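Local coordinates for protein superoxide dismutase [Fe] (Methanothermobacter thermautotrophicus, PDB 1MA1) that destroys toxic superoxide radicals by converting them to hydrogen peroxide and oxygen at a single iron ion in each subunit of a homotetramer, at residues Gly100-Tyr105 / Lys195-Arg200; Glu114-Glu119 / Ala187-Val192; Ile125-Ser130 / Leu166-His171; Leu135-Cys138 / Arg143-Ile146. All coordinates share one frame; numbering follows the deposited sequence.

Overall arrangement
The C-terminal domain of this iron enzyme packs helices against a small antiparallel sheet, and all four contacts are buried within it. Contact 1, furthest out with its centre about 17 Å from the chain centre, joins helix 100-110 to helix 194-202 and touches no other chain; contacts 2, 3 and 4 also meet a second subunit. Contact 2 joins helix 113-125 to segment 187-192. Contact 4 is the hairpin on which both earlier helices lie: Tyr-105 packs on Leu-144, and Phe-116 on Leu-135. Contact 3, the innermost, holds two iron ligands, Asp-167 and His-171. Aliphatic packing dominates contact 1, cation-pi packing contact 2, main-chain bonding contact 4, and metal ligation with aromatic packing contact 3.

Contact 1 of 4, residues Gly100-Tyr105 / Lys195-Arg200; sequences GKLAEY and KEVEKR
Helices 100-110 and 194-202 come nearest where Leu-102 faces Glu-198, their CA atoms 6.0 Å apart, so a single leucine spans the gap between the two backbones. Leu-102 sets out toward the partner helix at its CB, and with CG anti to the backbone N (chi1 -178°) the branch carries CD2 onto it. That methyl does most of the touching. It lies 3.6 Å from CG1 of Val-197, the two side chains crossing at a slant, and CD2 of Leu-102 also rests 4.0 Å from the backbone N of Glu-198. The aliphatic part of Glu-198 adds a second touch: its CG lies 4.1 Å from CB of Leu-102. From there the glutamate chain runs on extended, and its carboxylate leaves the apolar patch altogether, OE2 accepting from the backbone N of Ser-99, just ahead of the first segment. Lys-195 NZ makes a long ion pair with OE1 of the same glutamate, Glu-198, at 3.9 Å. Trp-194 and Phe-201 add aromatic surface around Leu-102, and Phe-201 meets Tyr-105 edge to face. The chemistry is thus divided: apolar carbon fills the interface itself, whereas the one carboxylate beside it, that of Glu-198, finds its partners elsewhere, in the long pair with Lys-195 on its own helix and in the bond to Ser-99, which ties that helix to the start of the other.

Contact 2 of 4, residues Glu114-Glu119 / Ala187-Val192; sequences ERFRKE and AFWNIV
One face of the Trp-189 indole is overlaid by the side chain of Arg-117, while the far end of the ring system, at CH2, meets CE2 of Phe-116 obliquely at 3.9 Å. Arg-117 and Trp-189 run past each other in opposite directions, so different parts of the arginine lie over different rings. Its CG sits 3.9 Å from the centroid of the six-membered ring, only 16° off the normal, a CH-pi contact. The guanidinium follows over the five-membered ring, with CZ of Arg-117 4.0 Å from the Trp-189 centroid there. This is a cation-pi pair, although the two planes are 32° from parallel. Seen from the arginine, CD1 of Trp-189 lies over one face of the guanidinium, 3.5 Å above its plane and toward the rim. A chi1 of -169° swings the chain away from its own N, and the extended run from CG to NE lays it along the indole, NH2 ending 3.4 Å from CB of Trp-189. NH2 forms a salt bridge with Glu-186, and the indole NE1 bonds to OG of Ser-121. On the helix side, Phe-116 continues the aromatic packing, meeting Phe-110 edge to face. Held at NE1 and overlaid by a cation whose own mate is Glu-186, the tryptophan joins helix 113-125 to segment 187-192 through its pi face, and the neighbouring carboxylate probably tempers the arginine charge.

Contact 3 of 4, residues Ile125-Ser130 / Leu166-His171; sequences ISAEGS and LDVWEH. With FE (Fe (III) ion), chain G.
Ala-127 makes the first touch along the loop 125-130, its CB lying 4.0 Å from CG1 of Val-168. Gly-129 follows, and its carbonyl oxygen accepts from Arg-181, which also binds the oxygens of Ile-125 and Ala-127 and so gathers the loop. Ser-130 then meets the second segment most closely. Its CB sits over the centre of the Trp-169 indole, 3.5 Å from the centroid of the five-membered ring and 18° off the normal, a CH-pi contact. Its OG shares a water with the backbone N of Glu-170, which donates to that water at 2.9 Å, and pairs with OG of Ser-130 of the third subunit.

The opposite face of the indole is turned to the iron site, where the iron-bound water stands 3.2 Å above the ring plane, toward its rim. NE1 of Trp-169 bonds to the carbonyl oxygen of Lys-151. Asp-167 OD2 binds the iron at 1.9 Å and His-171 NE2 at 2.1 Å, with His-33 and His-81 completing the protein ligands. The other aspartate oxygen, OD1, accepts from the backbone N of Trp-169 at 2.9 Å, from above the carboxylate plane, an Asx turn that probably helps to hold the carboxylate in place. An alanine in place of Trp-169 would probably open a gap between Ser-130 and the metal-bound water and leave the carbonyl of Lys-151 without its indole donor. Tryptophan thus acts as a second-shell wall, separating the serine that meets its counterpart in the third subunit from the metal's coordination sphere.

Contact 4 of 4, residues Leu135-Cys138 / Arg143-Ile146; sequences LTYC and RLFI
Phe-145 and Leu-135 bury the largest areas here, on opposite faces of the sheet. The ring of Phe-145 lies on the face shared with Thr-136 and Cys-138. Its CE1 approaches CB of Cys-138 to 3.6 Å, and the cysteine SG stands 5.1 Å from the ring centroid, 49° off the normal, an oblique sulfur-aromatic contact. Next to it, CB of Phe-145 meets CG2 of Thr-136 at 3.8 Å. Tyr-9 of the second subunit packs on both Phe-145 and Cys-138. Strands 131-138 and 143-150 form a beta hairpin, antiparallel with a marked twist (140° between the short segments), in which Thr-136 and Phe-145 are a hydrogen-bonded pair, as are Cys-138 and Arg-143. Thr-136 N donates to Phe-145 O at 2.8 Å almost in line with the carbonyl, whereas the return bond from Phe-145 N reaches Thr-136 O from above its carbonyl plane. On the other face a chi1 of -177° sends CD1 of Leu-135 between Leu-144 and Ile-146: it is 4.1 Å from CB of Leu-144 and 4.1 Å from CG1 of Ile-146. Tyr-137 extends this face. Its ring has Leu-144 N at the edge, near the ring plane, and CD1 passes obliquely 3.4 Å from Arg-143 O, while its OH bonds to Asp-142. A glycine in its place would probably lose the ring and its packing by Leu-144, and leave Asp-142 with one tyrosine partner, Tyr-105, where it had two. Arg-143, on the face of Phe-145, reaches a salt bridge with Asp-53 of the second subunit.

Contact 1 of 4, residues Gly100-Tyr105 / Lys195-Arg200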
loop_
_atom_site.group_PDB
_atom_site.type_symbol
_atom_site.label_atom_id
_atom_site.label_comp_id
_atom_site.label_asym_id
_atom_site.label_seq_id
_atom_site.Cartn_x
_atom_site.Cartn_y
_atom_site.Cartn_z
ATOM N N GLY A 100 26.407 14.064 22.202
ATOM C CA GLY A 100 26.023 13.074 23.182
ATOM C C GLY A 100 25.800 11.720 22.537
ATOM O O GLY A 100 26.361 11.432 21.474
ATOM N N LYS A 101 24.984 10.881 23.174
ATOM C CA LYS A 101 24.821 9.508 22.721
ATOM C C LYS A 101 24.328 9.450 21.284
ATOM O O LYS A 101 24.808 8.642 20.501
ATOM C CB LYS A 101 23.860 8.737 23.621
ATOM C CG LYS A 101 24.436 8.405 24.985
ATOM C CD LYS A 101 23.475 7.526 25.774
ATOM C CE LYS A 101 24.002 7.201 27.162
ATOM N NZ LYS A 101 23.021 6.376 27.953
ATOM N N LEU A 102 23.376 10.310 20.940
ATOM C CA LEU A 102 22.819 10.324 19.603
ATOM C C LEU A 102 23.946 10.495 18.598
ATOM O O LEU A 102 24.028 9.774 17.607
ATOM C CB LEU A 102 21.808 11.458 19.464
ATOM C CG LEU A 102 21.149 11.510 18.090
ATOM C CD1 LEU A 102 20.460 10.197 17.817
ATOM C CD2 LEU A 102 20.167 12.659 18.036
ATOM N N ALA A 103 24.824 11.451 18.866
ATOM C CA ALA A 103 26.013 11.654 18.040
ATOM C C ALA A 103 26.823 10.373 17.912
ATOM O O ALA A 103 27.238 10.001 16.817
ATOM C CB ALA A 103 26.874 12.759 18.636
ATOM N N GLU A 104 27.046 9.699 19.038
ATOM C CA GLU A 104 27.817 8.458 19.030
ATOM C C GLU A 104 27.142 7.356 18.224
ATOM O O GLU A 104 27.807 6.646 17.477
ATOM C CB GLU A 104 28.073 7.970 20.451
ATOM C CG GLU A 104 28.777 8.984 21.310
ATOM C CD GLU A 104 28.977 8.521 22.744
ATOM O OE1 GLU A 104 27.986 8.302 23.487
ATOM O OE2 GLU A 104 30.152 8.379 23.130
ATOM N N TYR A 105 25.827 7.211 18.368
ATOM C CA TYR A 105 25.096 6.215 17.599
ATOM C C TYR A 105 25.059 6.521 16.117
ATOM O O TYR A 105 25.161 5.613 15.304
ATOM C CB TYR A 105 23.678 6.054 18.116
ATOM C CG TYR A 105 23.565 5.037 19.218
ATOM C CD1 TYR A 105 23.812 5.376 20.539
ATOM C CD2 TYR A 105 23.232 3.715 18.932
ATOM C CE1 TYR A 105 23.729 4.417 21.559
ATOM C CE2 TYR A 105 23.151 2.756 19.935
ATOM C CZ TYR A 105 23.398 3.114 21.245
ATOM O OH TYR A 105 23.296 2.172 22.236
ATOM N N LYS A 195 18.367 19.126 20.236
ATOM C CA LYS A 195 18.122 18.985 21.661
ATOM C C LYS A 195 16.966 18.019 21.862
ATOM O O LYS A 195 17.069 17.083 22.651
ATOM C CB LYS A 195 17.773 20.337 22.303
ATOM C CG LYS A 195 18.752 21.476 22.012
ATOM C CD LYS A 195 20.188 21.104 22.373
ATOM C CE LYS A 195 20.357 20.787 23.857
ATOM N NZ LYS A 195 21.781 20.406 24.172
ATOM N N GLU A 196 15.876 18.250 21.133
ATOM C CA GLU A 196 14.642 17.485 21.297
ATOM C C GLU A 196 14.849 16.040 20.871
ATOM O O GLU A 196 14.409 15.106 21.552
ATOM C CB GLU A 196 13.510 18.107 20.467
ATOM C CG GLU A 196 12.192 17.341 20.482
ATOM C CD GLU A 196 11.666 17.115 21.886
ATOM O OE1 GLU A 196 11.908 17.990 22.752
ATOM O OE2 GLU A 196 11.003 16.078 22.127
ATOM N N VAL A 197 15.522 15.856 19.739
ATOM C CA VAL A 197 15.784 14.512 19.237
ATOM C C VAL A 197 16.680 13.768 20.216
ATOM O O VAL A 197 16.429 12.616 20.541
ATOM C CB VAL A 197 16.478 14.531 17.852
ATOM C CG1 VAL A 197 16.647 13.121 17.351
ATOM C CG2 VAL A 197 15.673 15.326 16.861
ATOM N N GLU A 198 17.724 14.440 20.684
ATOM C CA GLU A 198 18.564 13.914 21.748
ATOM C C GLU A 198 17.772 13.478 22.965
ATOM O O GLU A 198 17.992 12.396 23.485
ATOM C CB GLU A 198 19.605 14.959 22.155
ATOM C CG GLU A 198 20.815 15.032 21.227
ATOM C CD GLU A 198 21.610 16.317 21.386
ATOM O OE1 GLU A 198 21.729 16.829 22.526
ATOM O OE2 GLU A 198 22.131 16.816 20.373
ATOM N N LYS A 199 16.843 14.313 23.412
ATOM C CA LYS A 199 16.023 13.980 24.558
ATOM C C LYS A 199 15.186 12.739 24.276
ATOM O O LYS A 199 15.198 11.790 25.055
ATOM C CB LYS A 199 15.113 15.144 24.907
ATOM C CG LYS A 199 14.248 14.897 26.130
ATOM C CD LYS A 199 13.328 16.093 26.404
ATOM C CE LYS A 199 12.360 15.827 27.552
ATOM N NZ LYS A 199 11.523 17.036 27.866
ATOM N N ARG A 200 14.472 12.734 23.156
ATOM C CA ARG A 200 13.703 11.561 22.743
ATOM C C ARG A 200 14.539 10.283 22.773
ATOM O O ARG A 200 14.072 9.227 23.194
ATOM C CB ARG A 200 13.153 11.758 21.327
ATOM C CG ARG A 200 12.229 12.959 21.171
ATOM C CD ARG A 200 11.850 13.182 19.726
ATOM N NE ARG A 200 10.893 14.269 19.592
ATOM C CZ ARG A 200 10.438 14.716 18.430
ATOM N NH1 ARG A 200 10.860 14.155 17.307
ATOM N NH2 ARG A 200 9.575 15.723 18.384
#

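Contact 2 of 4, residues Glu114-Glu119 / Ala187-Val192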
loop_
_atom_site.group_PDB
_atom_site.type_symbol
_atom_site.label_atom_id
_atom_site.label_comp_id
_atom_site.label_asym_id
_atom_site.label_seq_id
_atom_site.Cartn_x
_atom_site.Cartn_y
_atom_site.Cartn_z
ATOM N N GLU A 114 27.665 13.031 8.159
ATOM C CA GLU A 114 27.434 13.290 6.745
ATOM C C GLU A 114 26.668 12.143 6.110
ATOM O O GLU A 114 25.661 12.356 5.427
ATOM C CB GLU A 114 28.755 13.461 6.018
ATOM C CG GLU A 114 29.325 14.848 6.061
ATOM C CD GLU A 114 29.815 15.264 7.425
ATOM O OE1 GLU A 114 30.262 14.382 8.202
ATOM O OE2 GLU A 114 29.774 16.488 7.704
ATOM N N ARG A 115 27.158 10.927 6.332
ATOM C CA ARG A 115 26.515 9.748 5.769
ATOM C C ARG A 115 25.039 9.724 6.186
ATOM O O ARG A 115 24.141 9.601 5.344
ATOM C CB ARG A 115 27.226 8.478 6.266
ATOM C CG ARG A 115 26.683 7.167 5.705
ATOM C CD ARG A 115 26.977 7.038 4.251
ATOM N NE ARG A 115 26.421 5.817 3.699
ATOM C CZ ARG A 115 26.504 5.504 2.414
ATOM N NH1 ARG A 115 27.129 6.324 1.572
ATOM N NH2 ARG A 115 25.938 4.397 1.960
ATOM N N PHE A 116 24.800 9.852 7.490
ATOM C CA PHE A 116 23.442 9.924 8.014
ATOM C C PHE A 116 22.613 10.977 7.302
ATOM O O PHE A 116 21.540 10.685 6.780
ATOM C CB PHE A 116 23.430 10.246 9.512
ATOM C CG PHE A 116 22.079 10.641 10.016
ATOM C CD1 PHE A 116 21.040 9.715 10.067
ATOM C CD2 PHE A 116 21.822 11.959 10.375
ATOM C CE1 PHE A 116 19.769 10.091 10.464
ATOM C CE2 PHE A 116 20.543 12.361 10.780
ATOM C CZ PHE A 116 19.515 11.425 10.825
ATOM N N ARG A 117 23.120 12.203 7.310
ATOM C CA ARG A 117 22.428 13.349 6.750
ATOM C C ARG A 117 22.030 13.016 5.326
ATOM O O ARG A 117 20.940 13.368 4.881
ATOM C CB ARG A 117 23.369 14.554 6.770
ATOM C CG ARG A 117 22.754 15.897 6.461
ATOM C CD ARG A 117 23.862 16.922 6.514
ATOM N NE ARG A 117 23.379 18.291 6.360
ATOM C CZ ARG A 117 22.968 18.837 5.213
ATOM N NH1 ARG A 117 22.988 18.129 4.079
ATOM N NH2 ARG A 117 22.509 20.094 5.210
ATOM N N LYS A 118 22.912 12.319 4.621
ATOM C CA LYS A 118 22.710 12.060 3.207
ATOM C C LYS A 118 21.665 10.971 3.004
ATOM O O LYS A 118 20.752 11.120 2.198
ATOM C CB LYS A 118 24.027 11.628 2.569
ATOM C CG LYS A 118 23.927 11.299 1.087
ATOM C CD LYS A 118 25.151 10.508 0.662
ATOM C CE LYS A 118 25.147 10.219 -0.821
ATOM N NZ LYS A 118 26.313 9.384 -1.172
ATOM N N GLU A 119 21.811 9.873 3.742
ATOM C CA GLU A 119 20.849 8.787 3.669
ATOM C C GLU A 119 19.452 9.269 4.060
ATOM O O GLU A 119 18.472 8.980 3.365
ATOM C CB GLU A 119 21.277 7.625 4.573
ATOM C CG GLU A 119 22.338 6.730 3.971
ATOM C CD GLU A 119 22.629 5.507 4.827
ATOM O OE1 GLU A 119 21.695 5.051 5.520
ATOM O OE2 GLU A 119 23.779 4.993 4.799
ATOM N N ALA A 187 16.986 22.831 3.241
ATOM C CA ALA A 187 16.692 23.895 4.200
ATOM C C ALA A 187 16.411 23.326 5.588
ATOM O O ALA A 187 16.711 23.956 6.603
ATOM C CB ALA A 187 15.504 24.723 3.724
ATOM N N PHE A 188 15.849 22.116 5.623
ATOM C CA PHE A 188 15.360 21.520 6.858
ATOM C C PHE A 188 16.479 21.398 7.879
ATOM O O PHE A 188 16.256 21.572 9.077
ATOM C CB PHE A 188 14.769 20.149 6.553
ATOM C CG PHE A 188 14.433 19.342 7.774
ATOM C CD1 PHE A 188 13.399 19.730 8.622
ATOM C CD2 PHE A 188 15.167 18.195 8.088
ATOM C CE1 PHE A 188 13.107 18.984 9.769
ATOM C CE2 PHE A 188 14.881 17.450 9.232
ATOM C CZ PHE A 188 13.853 17.841 10.075
ATOM N N TRP A 189 17.683 21.096 7.405
ATOM C CA TRP A 189 18.800 20.833 8.306
ATOM C C TRP A 189 19.254 22.088 9.044
ATOM O O TRP A 189 20.000 22.006 10.022
ATOM C CB TRP A 189 19.976 20.225 7.537
ATOM C CG TRP A 189 19.640 18.905 6.936
ATOM C CD1 TRP A 189 19.386 18.639 5.621
ATOM C CD2 TRP A 189 19.467 17.666 7.637
ATOM N NE1 TRP A 189 19.069 17.303 5.458
ATOM C CE2 TRP A 189 19.109 16.687 6.679
ATOM C CE3 TRP A 189 19.573 17.290 8.980
ATOM C CZ2 TRP A 189 18.859 15.359 7.022
ATOM C CZ3 TRP A 189 19.320 15.961 9.322
ATOM C CH2 TRP A 189 18.970 15.015 8.341
ATOM N N ASN A 190 18.787 23.245 8.584
ATOM C CA ASN A 190 19.043 24.495 9.283
ATOM C C ASN A 190 18.176 24.670 10.520
ATOM O O ASN A 190 18.498 25.475 11.388
ATOM C CB ASN A 190 18.812 25.680 8.354
ATOM C CG ASN A 190 19.819 25.741 7.237
ATOM O OD1 ASN A 190 20.995 25.947 7.488
ATOM N ND2 ASN A 190 19.367 25.559 5.997
ATOM N N ILE A 191 17.079 23.928 10.602
ATOM C CA ILE A 191 16.127 24.149 11.674
ATOM C C ILE A 191 15.799 22.896 12.488
ATOM O O ILE A 191 14.896 22.923 13.321
ATOM C CB ILE A 191 14.830 24.757 11.116
ATOM C CG1 ILE A 191 14.352 23.959 9.884
ATOM C CG2 ILE A 191 15.081 26.201 10.746
ATOM C CD1 ILE A 191 12.968 24.322 9.395
ATOM N N VAL A 192 16.534 21.808 12.259
ATOM C CA VAL A 192 16.413 20.634 13.119
ATOM C C VAL A 192 16.737 20.998 14.569
ATOM O O VAL A 192 17.783 21.577 14.856
ATOM C CB VAL A 192 17.382 19.490 12.685
ATOM C CG1 VAL A 192 17.043 18.185 13.423
ATOM C CG2 VAL A 192 17.291 19.290 11.204
#

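Contact 3 of 4, residues Ile125-Ser130 / Leu166-His171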
loop_
_atom_site.group_PDB
_atom_site.type_symbol
_atom_site.label_atom_id
_atom_site.label_comp_id
_atom_site.label_asym_id
_atom_site.label_seq_id
_atom_site.Cartn_x
_atom_site.Cartn_y
_atom_site.Cartn_z
ATOM N N ILE A 125 13.745 12.624 -0.034
ATOM C CA ILE A 125 13.598 13.073 -1.410
ATOM C C ILE A 125 12.910 12.017 -2.250
ATOM O O ILE A 125 12.032 12.321 -3.069
ATOM C CB ILE A 125 14.980 13.430 -2.025
ATOM C CG1 ILE A 125 15.635 14.544 -1.192
ATOM C CG2 ILE A 125 14.804 13.897 -3.455
ATOM C CD1 ILE A 125 16.947 15.050 -1.709
ATOM N N SER A 126 13.306 10.765 -2.048
ATOM C CA SER A 126 12.912 9.701 -2.976
ATOM C C SER A 126 11.532 9.110 -2.709
ATOM O O SER A 126 11.090 8.252 -3.459
ATOM C CB SER A 126 13.934 8.575 -2.946
ATOM O OG SER A 126 13.917 7.950 -1.685
ATOM N N ALA A 127 10.865 9.555 -1.648
ATOM C CA ALA A 127 9.554 9.022 -1.286
ATOM C C ALA A 127 8.552 9.240 -2.407
ATOM O O ALA A 127 8.396 10.355 -2.891
ATOM C CB ALA A 127 9.044 9.697 -0.014
ATOM N N GLU A 128 7.862 8.181 -2.805
ATOM C CA GLU A 128 6.937 8.270 -3.928
ATOM C C GLU A 128 5.647 8.884 -3.440
ATOM O O GLU A 128 4.854 8.231 -2.775
ATOM C CB GLU A 128 6.668 6.883 -4.539
ATOM C CG GLU A 128 7.946 6.161 -4.932
ATOM C CD GLU A 128 7.715 4.728 -5.402
ATOM O OE1 GLU A 128 6.616 4.188 -5.125
ATOM O OE2 GLU A 128 8.638 4.141 -6.035
ATOM N N GLY A 129 5.446 10.155 -3.766
ATOM C CA GLY A 129 4.241 10.839 -3.333
ATOM C C GLY A 129 4.351 11.270 -1.891
ATOM O O GLY A 129 5.457 11.544 -1.408
ATOM N N SER A 130 3.209 11.329 -1.203
ATOM C CA SER A 130 3.139 11.793 0.187
ATOM C C SER A 130 3.912 10.863 1.108
ATOM O O SER A 130 3.785 9.642 1.011
ATOM C CB SER A 130 1.691 11.827 0.660
ATOM O OG SER A 130 0.850 12.403 -0.310
ATOM N N LEU A 166 10.669 14.093 9.297
ATOM C CA LEU A 166 10.668 15.122 8.265
ATOM C C LEU A 166 9.493 14.955 7.282
ATOM O O LEU A 166 9.461 13.996 6.509
ATOM C CB LEU A 166 12.002 15.069 7.505
ATOM C CG LEU A 166 12.095 15.926 6.255
ATOM C CD1 LEU A 166 11.735 17.365 6.600
ATOM C CD2 LEU A 166 13.489 15.804 5.667
ATOM N N ASP A 167 8.529 15.879 7.319
ATOM C CA ASP A 167 7.358 15.779 6.453
ATOM C C ASP A 167 7.804 16.059 5.023
ATOM O O ASP A 167 8.556 16.999 4.767
ATOM C CB ASP A 167 6.255 16.767 6.896
ATOM C CG ASP A 167 4.925 16.549 6.159
ATOM O OD1 ASP A 167 4.904 15.679 5.273
ATOM O OD2 ASP A 167 3.901 17.244 6.443
ATOM N N VAL A 168 7.336 15.248 4.088
ATOM C CA VAL A 168 7.697 15.464 2.709
ATOM C C VAL A 168 6.478 15.277 1.792
ATOM O O VAL A 168 6.604 15.229 0.557
ATOM C CB VAL A 168 8.876 14.511 2.352
ATOM C CG1 VAL A 168 8.365 13.172 1.805
ATOM C CG2 VAL A 168 9.833 15.212 1.421
ATOM N N TRP A 169 5.295 15.178 2.402
ATOM C CA TRP A 169 4.051 15.573 1.732
ATOM C C TRP A 169 4.254 16.889 0.973
ATOM O O TRP A 169 4.936 17.794 1.449
ATOM C CB TRP A 169 2.908 15.774 2.740
ATOM C CG TRP A 169 2.313 14.512 3.289
ATOM C CD1 TRP A 169 2.936 13.570 4.057
ATOM C CD2 TRP A 169 0.963 14.060 3.120
ATOM N NE1 TRP A 169 2.069 12.566 4.371
ATOM C CE2 TRP A 169 0.845 12.838 3.813
ATOM C CE3 TRP A 169 -0.161 14.574 2.453
ATOM C CZ2 TRP A 169 -0.359 12.113 3.857
ATOM C CZ3 TRP A 169 -1.355 13.853 2.499
ATOM C CH2 TRP A 169 -1.439 12.638 3.195
ATOM N N GLU A 170 3.644 17.000 -0.200
ATOM C CA GLU A 170 3.806 18.199 -0.991
ATOM C C GLU A 170 3.270 19.436 -0.253
ATOM O O GLU A 170 3.840 20.532 -0.379
ATOM C CB GLU A 170 3.136 18.016 -2.356
ATOM C CG GLU A 170 3.839 16.932 -3.200
ATOM C CD GLU A 170 3.173 16.647 -4.551
ATOM O OE1 GLU A 170 1.944 16.406 -4.595
ATOM O OE2 GLU A 170 3.881 16.651 -5.578
ATOM N N HIS A 171 2.207 19.269 0.538
ATOM C CA HIS A 171 1.685 20.415 1.281
ATOM C C HIS A 171 2.712 21.038 2.227
ATOM O O HIS A 171 2.558 22.177 2.651
ATOM C CB HIS A 171 0.327 20.090 2.012
ATOM C CG HIS A 171 0.383 19.049 3.095
ATOM N ND1 HIS A 171 -0.669 18.194 3.318
ATOM C CD2 HIS A 171 1.296 18.769 4.060
ATOM C CE1 HIS A 171 -0.415 17.432 4.369
ATOM N NE2 HIS A 171 0.777 17.754 4.845
HETATM FE FE FE G . 2.005 17.539 6.563
HETATM O O HOH W 1 1.601 15.168 -1.043
HETATM O O HOH W 2 1.490 15.736 6.171
#

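Contact 4 of 4, residues Leu135-Cys138 / Arg143-Ile146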
loop_
_atom_site.group_PDB
_atom_site.type_symbol
_atom_site.label_atom_id
_atom_site.label_comp_id
_atom_site.label_asym_id
_atom_site.label_seq_id
_atom_site.Cartn_x
_atom_site.Cartn_y
_atom_site.Cartn_z
ATOM N N LEU A 135 13.575 8.855 11.727
ATOM C CA LEU A 135 14.626 8.116 12.426
ATOM C C LEU A 135 14.039 7.379 13.617
ATOM O O LEU A 135 13.193 7.915 14.328
ATOM C CB LEU A 135 15.709 9.063 12.909
ATOM C CG LEU A 135 16.897 8.388 13.600
ATOM C CD1 LEU A 135 17.562 7.465 12.601
ATOM C CD2 LEU A 135 17.901 9.439 14.099
ATOM N N THR A 136 14.495 6.153 13.835
ATOM C CA THR A 136 14.080 5.356 14.988
ATOM C C THR A 136 15.214 4.413 15.428
ATOM O O THR A 136 16.359 4.569 14.996
ATOM C CB THR A 136 12.823 4.530 14.659
ATOM O OG1 THR A 136 12.400 3.816 15.828
ATOM C CG2 THR A 136 13.111 3.532 13.542
ATOM N N TYR A 137 14.906 3.452 16.294
ATOM C CA TYR A 137 15.943 2.716 17.021
ATOM C C TYR A 137 15.475 1.303 17.334
ATOM O O TYR A 137 14.390 1.114 17.886
ATOM C CB TYR A 137 16.296 3.441 18.326
ATOM C CG TYR A 137 17.201 2.656 19.264
ATOM C CD1 TYR A 137 18.525 2.406 18.933
ATOM C CD2 TYR A 137 16.708 2.121 20.464
ATOM C CE1 TYR A 137 19.333 1.643 19.758
ATOM C CE2 TYR A 137 17.512 1.356 21.294
ATOM C CZ TYR A 137 18.824 1.117 20.927
ATOM O OH TYR A 137 19.631 0.304 21.689
ATOM N N CYS A 138 16.284 0.309 16.968
ATOM C CA CYS A 138 16.025 -1.080 17.371
ATOM C C CYS A 138 16.853 -1.427 18.605
ATOM O O CYS A 138 17.995 -1.841 18.507
ATOM C CB CYS A 138 16.345 -2.047 16.225
ATOM S SG CYS A 138 16.037 -3.812 16.562
ATOM N N ARG A 143 20.593 -0.524 17.118
ATOM C CA ARG A 143 20.936 0.198 15.900
ATOM C C ARG A 143 19.881 1.272 15.607
ATOM O O ARG A 143 18.680 1.037 15.794
ATOM C CB ARG A 143 21.045 -0.784 14.720
ATOM C CG ARG A 143 21.992 -1.941 15.009
ATOM C CD ARG A 143 21.933 -3.070 13.988
ATOM N NE ARG A 143 22.658 -2.694 12.793
ATOM C CZ ARG A 143 23.550 -3.454 12.170
ATOM N NH1 ARG A 143 23.851 -4.664 12.618
ATOM N NH2 ARG A 143 24.150 -2.986 11.092
ATOM N N LEU A 144 20.327 2.448 15.168
ATOM C CA LEU A 144 19.429 3.423 14.565
ATOM C C LEU A 144 18.961 2.930 13.208
ATOM O O LEU A 144 19.767 2.479 12.398
ATOM C CB LEU A 144 20.121 4.782 14.403
ATOM C CG LEU A 144 20.505 5.523 15.698
ATOM C CD1 LEU A 144 21.418 6.696 15.358
ATOM C CD2 LEU A 144 19.232 5.983 16.464
ATOM N N PHE A 145 17.656 3.006 12.971
ATOM C CA PHE A 145 17.055 2.706 11.667
ATOM C C PHE A 145 16.431 3.973 11.095
ATOM O O PHE A 145 15.896 4.802 11.826
ATOM C CB PHE A 145 15.944 1.653 11.797
ATOM C CG PHE A 145 16.432 0.256 12.069
ATOM C CD1 PHE A 145 15.534 -0.737 12.448
ATOM C CD2 PHE A 145 17.775 -0.077 11.928
ATOM C CE1 PHE A 145 15.963 -2.041 12.687
ATOM C CE2 PHE A 145 18.224 -1.392 12.163
ATOM C CZ PHE A 145 17.316 -2.372 12.543
ATOM N N ILE A 146 16.477 4.107 9.779
ATOM C CA ILE A 146 15.602 5.054 9.102
ATOM C C ILE A 146 14.412 4.305 8.488
ATOM O O ILE A 146 14.575 3.230 7.908
ATOM C CB ILE A 146 16.385 5.818 8.001
ATOM C CG1 ILE A 146 17.604 6.507 8.627
ATOM C CG2 ILE A 146 15.471 6.829 7.291
ATOM C CD1 ILE A 146 18.439 7.320 7.637
#